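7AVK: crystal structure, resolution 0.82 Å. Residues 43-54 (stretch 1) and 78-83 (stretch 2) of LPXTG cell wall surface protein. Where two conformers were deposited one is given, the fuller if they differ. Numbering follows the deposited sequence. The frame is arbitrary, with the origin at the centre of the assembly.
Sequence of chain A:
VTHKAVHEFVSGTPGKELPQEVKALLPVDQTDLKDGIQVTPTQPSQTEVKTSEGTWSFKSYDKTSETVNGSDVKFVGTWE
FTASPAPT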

# COMPACT_ATOMS: atom_id res chain seq x y z
N GLN A 43 -3.91 -1.61 -6.34
CA GLN A 43 -3.84 -0.17 -6.44
C GLN A 43 -4.81 0.47 -5.46
O GLN A 43 -5.98 0.03 -5.37
CB GLN A 43 -4.17 0.31 -7.84
CG GLN A 43 -3.11 -0.02 -8.88
CD GLN A 43 -1.89 0.79 -8.62
OE1 GLN A 43 -0.76 0.24 -8.44
NE2 GLN A 43 -2.04 2.11 -8.63
N PRO A 44 -4.44 1.55 -4.78
CA PRO A 44 -5.45 2.35 -4.07
C PRO A 44 -6.50 2.81 -5.07
O PRO A 44 -6.16 3.19 -6.20
CB PRO A 44 -4.65 3.53 -3.48
CG PRO A 44 -3.16 2.97 -3.49
CD PRO A 44 -3.10 2.14 -4.72
N SER A 45 -7.77 2.87 -4.66
CA SER A 45 -8.89 3.17 -5.58
C SER A 45 -8.79 4.62 -6.06
O SER A 45 -9.32 4.93 -7.11
CB SER A 45 -10.20 2.88 -4.95
OG SER A 45 -10.40 3.68 -3.81
N GLN A 46 -8.20 5.48 -5.25
CA GLN A 46 -7.86 6.87 -5.61
C GLN A 46 -6.36 7.03 -5.36
O GLN A 46 -5.86 6.48 -4.38
CB GLN A 46 -8.65 7.88 -4.78
CG GLN A 46 -10.15 7.69 -4.87
CD GLN A 46 -10.68 7.93 -6.26
OE1 GLN A 46 -10.09 8.63 -7.07
NE2 GLN A 46 -11.80 7.29 -6.57
N THR A 47 -5.65 7.75 -6.21
CA THR A 47 -4.20 7.96 -6.03
C THR A 47 -3.89 9.41 -5.70
O THR A 47 -2.71 9.74 -5.61
CB THR A 47 -3.44 7.44 -7.25
OG1 THR A 47 -4.00 8.10 -8.38
CG2 THR A 47 -3.53 5.94 -7.37
N GLU A 48 -4.90 10.25 -5.48
CA GLU A 48 -4.71 11.65 -5.09
C GLU A 48 -5.80 11.98 -4.07
O GLU A 48 -6.96 11.64 -4.36
CB GLU A 48 -4.74 12.56 -6.32
CG GLU A 48 -4.17 13.94 -6.10
CD GLU A 48 -4.14 14.78 -7.37
OE1 GLU A 48 -5.02 14.58 -8.23
OE2 GLU A 48 -3.25 15.63 -7.50
N VAL A 49 -5.44 12.57 -2.94
CA VAL A 49 -6.42 12.97 -1.90
C VAL A 49 -6.15 14.44 -1.61
O VAL A 49 -5.05 14.77 -1.16
CB VAL A 49 -6.31 12.14 -0.61
CG1 VAL A 49 -7.10 12.78 0.53
CG2 VAL A 49 -6.75 10.72 -0.88
N LYS A 50 -7.12 15.30 -1.88
CA LYS A 50 -6.99 16.74 -1.63
C LYS A 50 -7.45 17.02 -0.20
O LYS A 50 -8.49 16.48 0.17
CB LYS A 50 -7.80 17.58 -2.61
CG LYS A 50 -7.24 17.66 -4.02
CD LYS A 50 -6.31 18.84 -4.21
CE LYS A 50 -5.79 19.04 -5.62
NZ LYS A 50 -5.32 17.80 -6.27
N THR A 51 -6.71 17.84 0.54
CA THR A 51 -7.04 18.23 1.93
C THR A 51 -7.06 19.75 1.98
O THR A 51 -6.70 20.36 0.96
CB THR A 51 -6.04 17.64 2.94
OG1 THR A 51 -4.79 18.32 2.82
CG2 THR A 51 -5.83 16.16 2.77
N SER A 52 -7.47 20.31 3.11
CA SER A 52 -7.45 21.77 3.26
C SER A 52 -6.03 22.32 3.17
O SER A 52 -5.83 23.46 2.75
CB SER A 52 -8.10 22.17 4.59
OG SER A 52 -7.26 21.84 5.69
N GLU A 53 -5.03 21.51 3.54
CA GLU A 53 -3.64 21.96 3.58
C GLU A 53 -2.86 21.63 2.31
O GLU A 53 -1.82 22.25 2.07
CB GLU A 53 -2.91 21.33 4.76
CG GLU A 53 -3.65 21.44 6.07
CD GLU A 53 -4.07 20.08 6.60
OE1 GLU A 53 -5.10 19.55 6.12
OE2 GLU A 53 -3.36 19.54 7.49
N GLY A 54 -3.36 20.77 1.42
CA GLY A 54 -2.62 20.46 0.19
C GLY A 54 -3.06 19.16 -0.44
O GLY A 54 -4.25 18.86 -0.40
N THR A 78 3.82 4.33 -0.44
CA THR A 78 4.25 5.61 0.04
C THR A 78 3.37 6.69 -0.59
O THR A 78 3.18 6.69 -1.83
CB THR A 78 5.70 5.86 -0.34
OG1 THR A 78 6.50 4.89 0.33
CG2 THR A 78 6.16 7.24 0.04
N TRP A 79 2.89 7.59 0.27
CA TRP A 79 2.12 8.78 -0.16
C TRP A 79 3.04 9.96 0.08
O TRP A 79 3.62 10.01 1.09
CB TRP A 79 0.80 8.86 0.59
CG TRP A 79 -0.19 7.81 0.22
CD1 TRP A 79 -0.20 6.51 0.63
CD2 TRP A 79 -1.35 7.99 -0.61
NE1 TRP A 79 -1.29 5.87 0.10
CE2 TRP A 79 -2.01 6.75 -0.66
CE3 TRP A 79 -1.89 9.08 -1.29
CZ2 TRP A 79 -3.18 6.57 -1.39
CZ3 TRP A 79 -3.05 8.90 -2.01
CH2 TRP A 79 -3.68 7.66 -2.05
N GLU A 80 3.00 10.97 -0.76
CA GLU A 80 3.78 12.21 -0.58
C GLU A 80 2.81 13.36 -0.36
O GLU A 80 1.88 13.44 -1.03
CB GLU A 80 4.65 12.49 -1.80
CG GLU A 80 5.57 11.34 -2.20
CD GLU A 80 6.77 11.11 -1.31
OE1 GLU A 80 7.01 11.92 -0.40
OE2 GLU A 80 7.48 10.12 -1.54
N PHE A 81 3.11 14.29 0.50
CA PHE A 81 2.28 15.47 0.77
C PHE A 81 2.93 16.72 0.19
O PHE A 81 4.14 16.93 0.35
CB PHE A 81 2.12 15.69 2.28
CG PHE A 81 1.27 16.84 2.65
CD1 PHE A 81 -0.11 16.79 2.47
CD2 PHE A 81 1.84 17.99 3.18
CE1 PHE A 81 -0.91 17.86 2.82
CE2 PHE A 81 1.03 19.06 3.55
CZ PHE A 81 -0.35 18.99 3.35
N THR A 82 2.14 17.54 -0.48
CA THR A 82 2.57 18.85 -0.96
C THR A 82 1.58 19.89 -0.47
O THR A 82 0.38 19.75 -0.70
CB THR A 82 2.65 18.87 -2.49
OG1 THR A 82 1.33 18.77 -3.02
CG2 THR A 82 3.48 17.72 -3.01
N ALA A 83 2.06 20.93 0.20
CA ALA A 83 1.17 21.87 0.85
C ALA A 83 0.67 22.94 -0.11
O ALA A 83 1.42 23.42 -0.97
CB ALA A 83 1.87 22.53 2.04

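Two segments of a chain can pack closely without sharing a single hydrogen bond, and residues 43-54 and 78-83 of this cell wall surface protein illustrate how. Residues 78-82 of the second stretch lie in a strand that begins earlier in the chain; the first is mostly loop, with a short strand at 48-50. Their backbones are far apart at one end, where the CA atoms of T47 and W79 lie 8.7 Å from each other, and close at the other, where those of G54 and A83 are separated by 4.1 Å. At the close end the main chains meet through CA-H...O contacts: G54 CA lies 3.2 Å from T82 O, and A83 CA 3.3 Å from E53 O. Glycine suits this place doubly. A CB on G54 would fall 2.0 Å from T82 O, and the residue's phi/psi of 160/-144 would itself jam such an atom against the preceding carbonyl. A local turn holds the glycine in position, T51 N donating to G54 O at 2.8 Å, while T51 OG1 accepts from E53 N at 3.3 Å.

Where the backbones diverge, a large side chain fills the gap. W79, buried, points toward the first stretch with chi1 near -70° (m), and five residues of the first stretch touch the six-membered part of the indole, at CZ2, CH2 and CZ3. P44 CB approaches W79 CZ2 at 4.0 Å and V49 CG2 approaches W79 CZ3 at 4.3 Å, compact apolar groups suited to a buried aromatic neighbour. Q46 contributes its backbone instead: its O lies 3.4 Å from W79 CH2, at the ring edge, while the end of its polar side chain leads away and remains exposed. F81 starts sideways, but its t rotamer brings the ring nearer, and its edge meets E53 CB, 3.7 Å from F81 CZ, and T51 OG1, 3.9 Å from F81 CE1. The contact buries 349 Å² in all, counting both sides.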